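Local coordinates for disulphide isomerase (Xylella fastidiosa, PDB 3FK8), which probably acts as a thiol-disulphide isomerase of the thioredoxin family, reshuffling disulphide bonds in substrate proteins, at residues L59-F64 with F128-T132. Numbering follows the deposited sequence.
Sequences LIAKHF and FAKIT
Thr-132 lays its methyl over one face of the His-63 imidazole: CG2 of Thr-132 sits 3.8 Å from the ring centroid of His-63, 25° off the ring normal, a CH-pi contact. Both residues are pinned from within their own segments. His-63, with chi1 near -70° (m), donates from ND1 to Leu-59 O at 3.0 Å, and Thr-132, in rotamer p, donates from OG1 to Ala-129 O at 2.7 Å. The backbones of 59-63 and 128-132 are helical and run in the same sense, crossing at 25°, with the axes of these short segments 10.6 Å apart at closest approach. The two segments bury 322 Å², both sides summed, and no hydrogen bond joins them. The register, by CA-CA distance, pairs Leu-59 with Ala-129 (7.3 Å), Ile-60 with Phe-128 (7.7 Å) and His-63 with Thr-132 (6.8 Å). This is the C-terminal helix of a thioredoxin fold, 121-132, packing beside helix 54-63, which leads into edge strand 65-70; Phe-128 and Phe-64 both also touch Leu-33 of the neighbouring strand 32-37. One turn before His-63, Leu-59 (chi1 t, chi2 p) places CD2 3.8 Å from Phe-128 CB and 3.7 Å from Ala-129 N. Ile-60 points CA-to-CB sideways, yet its m,m rotamer brings CD1 to 3.8 Å from Phe-128 CG. Phe-64 leaves helical geometry at phi/psi -136/152; chi1 near -61° (m), with CA-to-CB directed toward 128-132, brings CZ of Phe-64 to 3.6 Å from Ile-131 CG2, which lies at the ring edge, and CE2 of Phe-64 to 3.7 Å from Thr-132 CG2.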
loop_
_atom_site.group_PDB
_atom_site.type_symbol
_atom_site.label_atom_id
_atom_site.label_comp_id
_atom_site.label_asym_id
_atom_site.label_seq_id
_atom_site.Cartn_x
_atom_site.Cartn_y
_atom_site.Cartn_z
ATOM N N LEU A 59 -10.771 3.584 -8.943
ATOM C CA LEU A 59 -9.737 4.636 -8.796
ATOM C C LEU A 59 -8.331 4.041 -8.767
ATOM O O LEU A 59 -7.422 4.497 -9.513
ATOM C CB LEU A 59 -9.975 5.357 -7.506
ATOM C CG LEU A 59 -8.932 6.432 -7.198
ATOM C CD1 LEU A 59 -9.071 7.665 -8.078
ATOM C CD2 LEU A 59 -8.947 6.868 -5.706
ATOM N N ILE A 60 -8.151 2.993 -7.950
ATOM C CA ILE A 60 -6.802 2.431 -7.749
ATOM C C ILE A 60 -6.338 1.720 -9.032
ATOM O O ILE A 60 -5.180 1.892 -9.497
ATOM C CB ILE A 60 -6.794 1.440 -6.552
ATOM C CG1 ILE A 60 -7.122 2.162 -5.210
ATOM C CG2 ILE A 60 -5.450 0.739 -6.418
ATOM C CD1 ILE A 60 -6.210 3.344 -4.854
ATOM N N ALA A 61 -7.235 0.938 -9.638
ATOM C CA ALA A 61 -6.849 0.173 -10.830
ATOM C C ALA A 61 -6.481 1.101 -11.991
ATOM O O ALA A 61 -5.543 0.819 -12.770
ATOM C CB ALA A 61 -7.935 -0.844 -11.224
ATOM N N LYS A 62 -7.208 2.208 -12.132
ATOM C CA LYS A 62 -6.909 3.122 -13.228
ATOM C C LYS A 62 -5.536 3.807 -13.088
ATOM O O LYS A 62 -4.824 4.068 -14.086
ATOM C CB LYS A 62 -8.003 4.162 -13.317
ATOM C CG LYS A 62 -7.670 5.337 -14.264
ATOM C CD LYS A 62 -8.929 6.100 -14.621
ATOM C CE LYS A 62 -8.650 7.035 -15.795
ATOM N NZ LYS A 62 -7.574 8.007 -15.451
ATOM N N HIS A 63 -5.168 4.103 -11.833
ATOM C CA HIS A 63 -4.020 4.966 -11.594
ATOM C C HIS A 63 -2.754 4.326 -11.111
ATOM O O HIS A 63 -1.694 4.945 -11.278
ATOM C CB HIS A 63 -4.409 6.057 -10.620
ATOM C CG HIS A 63 -5.348 7.026 -11.214
ATOM N ND1 HIS A 63 -6.695 6.970 -10.973
ATOM C CD2 HIS A 63 -5.157 8.033 -12.099
ATOM C CE1 HIS A 63 -7.301 7.919 -11.667
ATOM N NE2 HIS A 63 -6.389 8.586 -12.339
ATOM N N PHE A 64 -2.804 3.121 -10.553
ATOM C CA PHE A 64 -1.635 2.524 -9.891
ATOM C C PHE A 64 -1.427 1.093 -10.247
ATOM O O PHE A 64 -2.382 0.361 -10.566
ATOM C CB PHE A 64 -1.839 2.528 -8.358
ATOM C CG PHE A 64 -2.001 3.896 -7.760
ATOM C CD1 PHE A 64 -0.867 4.674 -7.501
ATOM C CD2 PHE A 64 -3.287 4.378 -7.397
ATOM C CE1 PHE A 64 -1.014 5.934 -6.958
ATOM C CE2 PHE A 64 -3.431 5.641 -6.850
ATOM C CZ PHE A 64 -2.279 6.417 -6.611
ATOM N N PHE A 128 -6.499 8.720 -1.621
ATOM C CA PHE A 128 -5.854 8.205 -2.818
ATOM C C PHE A 128 -6.090 9.074 -4.051
ATOM O O PHE A 128 -5.205 9.268 -4.876
ATOM C CB PHE A 128 -6.250 6.723 -3.037
ATOM C CG PHE A 128 -5.642 5.810 -2.009
ATOM C CD1 PHE A 128 -4.286 5.415 -2.154
ATOM C CD2 PHE A 128 -6.308 5.449 -0.856
ATOM C CE1 PHE A 128 -3.676 4.622 -1.197
ATOM C CE2 PHE A 128 -5.687 4.694 0.114
ATOM C CZ PHE A 128 -4.368 4.281 -0.049
ATOM N N ALA A 129 -7.263 9.698 -4.111
ATOM C CA ALA A 129 -7.581 10.618 -5.214
ATOM C C ALA A 129 -6.623 11.807 -5.219
ATOM O O ALA A 129 -6.200 12.247 -6.308
ATOM C CB ALA A 129 -9.034 11.093 -5.128
ATOM N N LYS A 130 -6.275 12.358 -4.049
ATOM C CA LYS A 130 -5.332 13.471 -3.970
ATOM C C LYS A 130 -4.014 13.120 -4.639
ATOM O O LYS A 130 -3.405 13.967 -5.299
ATOM C CB LYS A 130 -5.104 13.897 -2.524
ATOM C CG LYS A 130 -4.368 15.220 -2.373
ATOM C CD LYS A 130 -5.162 16.154 -1.501
ATOM C CE LYS A 130 -5.269 15.599 -0.091
ATOM N NZ LYS A 130 -6.019 14.310 -0.009
ATOM N N ILE A 131 -3.538 11.876 -4.444
ATOM C CA ILE A 131 -2.297 11.446 -5.057
ATOM C C ILE A 131 -2.435 11.443 -6.591
ATOM O O ILE A 131 -1.476 11.771 -7.302
ATOM C CB ILE A 131 -1.916 10.066 -4.538
ATOM C CG1 ILE A 131 -1.582 10.114 -3.046
ATOM C CG2 ILE A 131 -0.764 9.475 -5.365
ATOM C CD1 ILE A 131 -1.640 8.725 -2.348
ATOM N N THR A 132 -3.630 11.141 -7.098
ATOM C CA THR A 132 -3.835 11.048 -8.555
ATOM C C THR A 132 -4.011 12.416 -9.213
ATOM O O THR A 132 -3.992 12.494 -10.442
ATOM C CB THR A 132 -5.039 10.132 -8.927
ATOM O OG1 THR A 132 -6.279 10.774 -8.558
ATOM C CG2 THR A 132 -4.923 8.766 -8.238
#